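Local structure of predicted component of a thermophile-specific DNA repair system, contains a RAMP domain (Methanopyrus kandleri, 4N0L) at residues Asp41-Lys55 against Phe174-Phe188. The protein binds RNA as the Csm3 subunit of the type III-A CRISPR system, probably holding crRNA on an RRM-like fold, and carries a bound zinc ion. Residues are numbered along the deposited sequence; the frame is centred on the assembly and turned at random.
Sequences DPVSGYPYVPGSSLK and FRDAHPTTYTVNDVF
Val49 and Ala177 form a single antiparallel bridge of the hydrogen-bonded kind, by which the segment leading into helix 51-69 is fastened beside the edge of the RRM-like sheet of this RAMP protein. The bond from Val49 N to Ala177 O is 2.9 Å long, and its return partner, Ala177 N to Val49 O, is 2.8 Å and as straight. Ala177 and Leu54 both touch Ile14 of strand 7-16, so the bridge sits against the central sheet.

Packing is tightest where the helix begins. Gly51 CA lies 3.2 Å from Phe174 O in a CA-H...O contact, leaving no room for a side chain, while Leu54 CB and Lys55 CB come up to the Phe174 ring from the helix. Asp176 serves the same helix start: with CG anti to its own carbonyl carbon (chi1 -74°), the carboxylate is brought to Gly51 N, which OD1 accepts at 2.7 Å through the anti lone pair. A second packed patch, wholly apolar, lies at helix 181-191, where Tyr46 and Pro47 run counter to Phe188: Tyr46 CD1 is 3.9 Å from Phe188 CE2, and Pro47 CG meets Phe188 CZ, both Pro47 and Phe188 being backed by Val218.

The other side is looser and partly hydrated. One water joins Asp176 OD1 to Ser52 N, giving the first turn a second, indirect hold, and another links Asp176 OD2 to Tyr48 OH. The Tyr48 and His178 planes are almost parallel (7°) but offset, with Tyr48 CD1 standing over the rim of the imidazole face. Tyr48 presents its ring edge to the Asp176 carboxylate. Asp41 OD1 sits 3.3 Å from His178 CE1 and accepts the Ser44 hydroxyl from above the carboxylate plane; one water at the edge of the imidazole lies 2.7 Å from His178 ND1 and donates to Ser44 OG.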
loop_
_atom_site.group_PDB
_atom_site.type_symbol
_atom_site.label_atom_id
_atom_site.label_comp_id
_atom_site.label_asym_id
_atom_site.label_seq_id
_atom_site.Cartn_x
_atom_site.Cartn_y
_atom_site.Cartn_z
ATOM N N ASP A 41 -20.749 -2.152 -5.402
ATOM C CA ASP A 41 -20.741 -0.722 -5.679
ATOM C C ASP A 41 -22.169 -0.237 -5.898
ATOM O O ASP A 41 -22.840 -0.681 -6.829
ATOM C CB ASP A 41 -19.878 -0.410 -6.901
ATOM C CG ASP A 41 -19.888 1.063 -7.265
ATOM O OD1 ASP A 41 -19.420 1.404 -8.372
ATOM O OD2 ASP A 41 -20.378 1.876 -6.455
ATOM N N PRO A 42 -22.644 0.668 -5.030
ATOM C CA PRO A 42 -23.999 1.222 -5.130
ATOM C C PRO A 42 -24.268 1.879 -6.483
ATOM O O PRO A 42 -25.378 1.782 -7.006
ATOM C CB PRO A 42 -24.033 2.262 -4.008
ATOM C CG PRO A 42 -23.028 1.778 -3.019
ATOM C CD PRO A 42 -21.932 1.159 -3.837
ATOM N N VAL A 43 -23.251 2.533 -7.038
ATOM C CA VAL A 43 -23.393 3.259 -8.295
ATOM C C VAL A 43 -23.491 2.328 -9.502
ATOM O O VAL A 43 -24.504 2.312 -10.202
ATOM C CB VAL A 43 -22.216 4.230 -8.512
ATOM C CG1 VAL A 43 -22.305 4.875 -9.886
ATOM C CG2 VAL A 43 -22.200 5.290 -7.423
ATOM N N SER A 44 -22.435 1.556 -9.740
ATOM C CA SER A 44 -22.361 0.688 -10.912
ATOM C C SER A 44 -23.160 -0.598 -10.734
ATOM O O SER A 44 -23.676 -1.155 -11.703
ATOM C CB SER A 44 -20.905 0.346 -11.233
ATOM O OG SER A 44 -20.307 -0.378 -10.171
ATOM N N GLY A 45 -23.251 -1.076 -9.498
ATOM C CA GLY A 45 -23.966 -2.307 -9.220
ATOM C C GLY A 45 -23.078 -3.532 -9.294
ATOM O O GLY A 45 -23.534 -4.658 -9.097
ATOM N N TYR A 46 -21.802 -3.312 -9.588
ATOM C CA TYR A 46 -20.840 -4.401 -9.706
ATOM C C TYR A 46 -19.903 -4.437 -8.504
ATOM O O TYR A 46 -19.677 -3.413 -7.863
ATOM C CB TYR A 46 -20.040 -4.259 -11.003
ATOM C CG TYR A 46 -20.824 -4.626 -12.240
ATOM C CD1 TYR A 46 -21.127 -5.953 -12.522
ATOM C CD2 TYR A 46 -21.269 -3.650 -13.120
ATOM C CE1 TYR A 46 -21.846 -6.297 -13.652
ATOM C CE2 TYR A 46 -21.990 -3.984 -14.252
ATOM C CZ TYR A 46 -22.275 -5.309 -14.512
ATOM O OH TYR A 46 -22.992 -5.647 -15.637
ATOM N N PRO A 47 -19.356 -5.621 -8.193
ATOM C CA PRO A 47 -18.391 -5.720 -7.098
ATOM C C PRO A 47 -17.102 -4.983 -7.423
ATOM O O PRO A 47 -16.743 -4.859 -8.594
ATOM C CB PRO A 47 -18.150 -7.226 -6.981
ATOM C CG PRO A 47 -18.413 -7.740 -8.353
ATOM C CD PRO A 47 -19.575 -6.925 -8.842
ATOM N N TYR A 48 -16.418 -4.495 -6.396
ATOM C CA TYR A 48 -15.162 -3.792 -6.597
ATOM C C TYR A 48 -14.355 -3.805 -5.310
ATOM O O TYR A 48 -14.856 -4.206 -4.260
ATOM C CB TYR A 48 -15.412 -2.354 -7.069
ATOM C CG TYR A 48 -15.767 -1.370 -5.972
ATOM C CD1 TYR A 48 -14.937 -0.293 -5.691
ATOM C CD2 TYR A 48 -16.926 -1.518 -5.219
ATOM C CE1 TYR A 48 -15.250 0.613 -4.695
ATOM C CE2 TYR A 48 -17.248 -0.616 -4.217
ATOM C CZ TYR A 48 -16.405 0.447 -3.961
ATOM O OH TYR A 48 -16.710 1.350 -2.968
ATOM N N VAL A 49 -13.098 -3.388 -5.397
ATOM C CA VAL A 49 -12.254 -3.295 -4.215
ATOM C C VAL A 49 -11.861 -1.843 -3.973
ATOM O O VAL A 49 -11.102 -1.266 -4.755
ATOM C CB VAL A 49 -10.988 -4.152 -4.346
ATOM C CG1 VAL A 49 -10.222 -4.155 -3.034
ATOM C CG2 VAL A 49 -11.353 -5.574 -4.756
ATOM N N PRO A 50 -12.395 -1.243 -2.898
ATOM C CA PRO A 50 -12.073 0.141 -2.531
ATOM C C PRO A 50 -10.576 0.343 -2.327
ATOM O O PRO A 50 -9.899 -0.547 -1.806
ATOM C CB PRO A 50 -12.834 0.344 -1.217
ATOM C CG PRO A 50 -13.940 -0.658 -1.260
ATOM C CD PRO A 50 -13.391 -1.843 -1.995
ATOM N N GLY A 51 -10.070 1.498 -2.745
ATOM C CA GLY A 51 -8.663 1.814 -2.592
ATOM C C GLY A 51 -8.215 1.787 -1.145
ATOM O O GLY A 51 -7.122 1.311 -0.832
ATOM N N SER A 52 -9.067 2.293 -0.258
ATOM C CA SER A 52 -8.747 2.341 1.162
ATOM C C SER A 52 -8.606 0.938 1.750
ATOM O O SER A 52 -7.755 0.706 2.609
ATOM C CB SER A 52 -9.811 3.132 1.926
ATOM O OG SER A 52 -11.105 2.589 1.718
ATOM N N SER A 53 -9.427 0.001 1.279
ATOM C CA SER A 53 -9.336 -1.382 1.746
ATOM C C SER A 53 -8.024 -2.033 1.312
ATOM O O SER A 53 -7.386 -2.735 2.097
ATOM C CB SER A 53 -10.521 -2.209 1.241
ATOM O OG SER A 53 -11.744 -1.746 1.788
ATOM N N LEU A 54 -7.620 -1.789 0.069
ATOM C CA LEU A 54 -6.348 -2.304 -0.429
ATOM C C LEU A 54 -5.196 -1.718 0.376
ATOM O O LEU A 54 -4.293 -2.435 0.804
ATOM C CB LEU A 54 -6.170 -1.986 -1.915
ATOM C CG LEU A 54 -6.870 -2.906 -2.917
ATOM C CD1 LEU A 54 -6.888 -2.271 -4.299
ATOM C CD2 LEU A 54 -6.204 -4.274 -2.964
ATOM N N LYS A 55 -5.237 -0.405 0.573
ATOM C CA LYS A 55 -4.212 0.284 1.341
ATOM C C LYS A 55 -4.147 -0.236 2.776
ATOM O O LYS A 55 -3.072 -0.575 3.271
ATOM C CB LYS A 55 -4.476 1.792 1.322
ATOM C CG LYS A 55 -3.345 2.657 1.858
ATOM C CD LYS A 55 -3.920 3.840 2.614
ATOM C CE LYS A 55 -2.849 4.612 3.354
ATOM N NZ LYS A 55 -3.472 5.605 4.269
ATOM N N PHE A 174 -4.400 4.405 -3.234
ATOM C CA PHE A 174 -4.925 3.374 -4.117
ATOM C C PHE A 174 -6.237 3.824 -4.737
ATOM O O PHE A 174 -7.145 4.261 -4.034
ATOM C CB PHE A 174 -5.139 2.059 -3.360
ATOM C CG PHE A 174 -3.868 1.354 -2.975
ATOM C CD1 PHE A 174 -3.492 0.187 -3.618
ATOM C CD2 PHE A 174 -3.054 1.852 -1.971
ATOM C CE1 PHE A 174 -2.329 -0.472 -3.269
ATOM C CE2 PHE A 174 -1.888 1.199 -1.619
ATOM C CZ PHE A 174 -1.525 0.037 -2.269
ATOM N N ARG A 175 -6.335 3.723 -6.056
ATOM C CA ARG A 175 -7.588 4.022 -6.734
ATOM C C ARG A 175 -8.561 2.875 -6.505
ATOM O O ARG A 175 -8.143 1.720 -6.392
ATOM C CB ARG A 175 -7.363 4.229 -8.233
ATOM C CG ARG A 175 -8.512 4.911 -8.951
ATOM C CD ARG A 175 -8.037 5.573 -10.233
ATOM N NE ARG A 175 -9.141 6.148 -10.996
ATOM C CZ ARG A 175 -9.984 5.434 -11.734
ATOM N NH1 ARG A 175 -9.853 4.117 -11.795
ATOM N NH2 ARG A 175 -10.960 6.033 -12.402
ATOM N N ASP A 176 -9.850 3.190 -6.420
ATOM C CA ASP A 176 -10.870 2.154 -6.338
ATOM C C ASP A 176 -10.714 1.214 -7.528
ATOM O O ASP A 176 -10.626 1.658 -8.672
ATOM C CB ASP A 176 -12.276 2.761 -6.304
ATOM C CG ASP A 176 -12.607 3.396 -4.966
ATOM O OD1 ASP A 176 -11.847 3.176 -4.000
ATOM O OD2 ASP A 176 -13.634 4.104 -4.877
ATOM N N ALA A 177 -10.649 -0.084 -7.245
ATOM C CA ALA A 177 -10.433 -1.081 -8.285
ATOM C C ALA A 177 -11.756 -1.661 -8.769
ATOM O O ALA A 177 -12.384 -2.466 -8.082
ATOM C CB ALA A 177 -9.519 -2.190 -7.777
ATOM N N HIS A 178 -12.167 -1.248 -9.960
ATOM C CA HIS A 178 -13.416 -1.709 -10.548
ATOM C C HIS A 178 -13.130 -2.769 -11.604
ATOM O O HIS A 178 -12.037 -2.799 -12.168
ATOM C CB HIS A 178 -14.188 -0.533 -11.156
ATOM C CG HIS A 178 -14.716 0.433 -10.144
ATOM N ND1 HIS A 178 -15.961 0.298 -9.563
ATOM C CD2 HIS A 178 -14.171 1.547 -9.597
ATOM C CE1 HIS A 178 -16.161 1.285 -8.712
ATOM N NE2 HIS A 178 -15.085 2.059 -8.713
ATOM N N PRO A 179 -14.110 -3.642 -11.882
ATOM C CA PRO A 179 -13.871 -4.672 -12.899
ATOM C C PRO A 179 -13.622 -4.070 -14.279
ATOM O O PRO A 179 -14.262 -3.084 -14.646
ATOM C CB PRO A 179 -15.164 -5.497 -12.879
ATOM C CG PRO A 179 -16.191 -4.601 -12.280
ATOM C CD PRO A 179 -15.460 -3.735 -11.301
ATOM N N THR A 180 -12.678 -4.645 -15.017
ATOM C CA THR A 180 -12.362 -4.172 -16.360
ATOM C C THR A 180 -13.478 -4.561 -17.323
ATOM O O THR A 180 -14.298 -5.423 -17.008
ATOM C CB THR A 180 -11.023 -4.745 -16.870
ATOM O OG1 THR A 180 -11.145 -6.160 -17.066
ATOM C CG2 THR A 180 -9.909 -4.470 -15.868
ATOM N N THR A 181 -13.519 -3.907 -18.480
ATOM C CA THR A 181 -14.513 -4.215 -19.505
ATOM C C THR A 181 -14.472 -5.694 -19.885
ATOM O O THR A 181 -15.514 -6.330 -20.048
ATOM C CB THR A 181 -14.303 -3.353 -20.767
ATOM O OG1 THR A 181 -14.551 -1.978 -20.452
ATOM C CG2 THR A 181 -15.240 -3.784 -21.883
ATOM N N TYR A 182 -13.263 -6.237 -20.007
ATOM C CA TYR A 182 -13.075 -7.663 -20.262
ATOM C C TYR A 182 -13.735 -8.509 -19.175
ATOM O O TYR A 182 -14.348 -9.533 -19.460
ATOM C CB TYR A 182 -11.586 -8.001 -20.361
ATOM C CG TYR A 182 -11.279 -9.478 -20.230
ATOM C CD1 TYR A 182 -11.447 -10.340 -21.307
ATOM C CD2 TYR A 182 -10.812 -10.010 -19.033
ATOM C CE1 TYR A 182 -11.166 -11.690 -21.195
ATOM C CE2 TYR A 182 -10.525 -11.359 -18.913
ATOM C CZ TYR A 182 -10.706 -12.195 -19.995
ATOM O OH TYR A 182 -10.425 -13.539 -19.882
ATOM N N THR A 183 -13.596 -8.079 -17.928
ATOM C CA THR A 183 -14.148 -8.820 -16.802
ATOM C C THR A 183 -15.679 -8.816 -16.847
ATOM O O THR A 183 -16.320 -9.823 -16.538
ATOM C CB THR A 183 -13.644 -8.242 -15.461
ATOM O OG1 THR A 183 -12.234 -8.470 -15.348
ATOM C CG2 THR A 183 -14.342 -8.893 -14.282
ATOM N N VAL A 184 -16.260 -7.691 -17.253
ATOM C CA VAL A 184 -17.712 -7.565 -17.345
ATOM C C VAL A 184 -18.274 -8.284 -18.574
ATOM O O VAL A 184 -19.255 -9.023 -18.479
ATOM C CB VAL A 184 -18.145 -6.087 -17.387
ATOM C CG1 VAL A 184 -19.651 -5.976 -17.597
ATOM C CG2 VAL A 184 -17.729 -5.377 -16.108
ATOM N N ASN A 185 -17.650 -8.056 -19.727
ATOM C CA ASN A 185 -18.135 -8.599 -20.993
ATOM C C ASN A 185 -17.812 -10.079 -21.203
ATOM O O ASN A 185 -18.510 -10.771 -21.945
ATOM C CB ASN A 185 -17.568 -7.790 -22.163
ATOM C CG ASN A 185 -18.171 -6.403 -22.261
ATOM O OD1 ASN A 185 -18.966 -5.996 -21.413
ATOM N ND2 ASN A 185 -17.797 -5.669 -23.302
ATOM N N ASP A 186 -16.752 -10.561 -20.563
ATOM C CA ASP A 186 -16.288 -11.926 -20.802
ATOM C C ASP A 186 -16.384 -12.805 -19.555
ATOM O O ASP A 186 -17.142 -13.773 -19.536
ATOM C CB ASP A 186 -14.849 -11.909 -21.329
ATOM C CG ASP A 186 -14.340 -13.290 -21.699
ATOM O OD1 ASP A 186 -13.774 -13.434 -22.803
ATOM O OD2 ASP A 186 -14.494 -14.229 -20.888
ATOM N N VAL A 187 -15.610 -12.477 -18.522
ATOM C CA VAL A 187 -15.543 -13.316 -17.327
ATOM C C VAL A 187 -16.884 -13.408 -16.602
ATOM O O VAL A 187 -17.354 -14.503 -16.282
ATOM C CB VAL A 187 -14.484 -12.801 -16.338
ATOM C CG1 VAL A 187 -14.441 -13.692 -15.104
ATOM C CG2 VAL A 187 -13.121 -12.759 -17.003
ATOM N N PHE A 188 -17.500 -12.257 -16.350
ATOM C CA PHE A 188 -18.794 -12.217 -15.680
ATOM C C PHE A 188 -19.864 -12.867 -16.549
ATOM O O PHE A 188 -20.745 -13.566 -16.048
ATOM C CB PHE A 188 -19.195 -10.777 -15.345
ATOM C CG PHE A 188 -18.457 -10.190 -14.171
ATOM C CD1 PHE A 188 -17.537 -10.944 -13.458
ATOM C CD2 PHE A 188 -18.686 -8.879 -13.781
ATOM C CE1 PHE A 188 -16.864 -10.404 -12.379
ATOM C CE2 PHE A 188 -18.014 -8.331 -12.703
ATOM C CZ PHE A 188 -17.102 -9.094 -12.001
HETATM O O HOH W 1 -17.811 -1.617 -10.035
HETATM O O HOH W 2 -15.021 3.823 -2.474
HETATM O O HOH W 3 -11.485 4.171 -1.336
#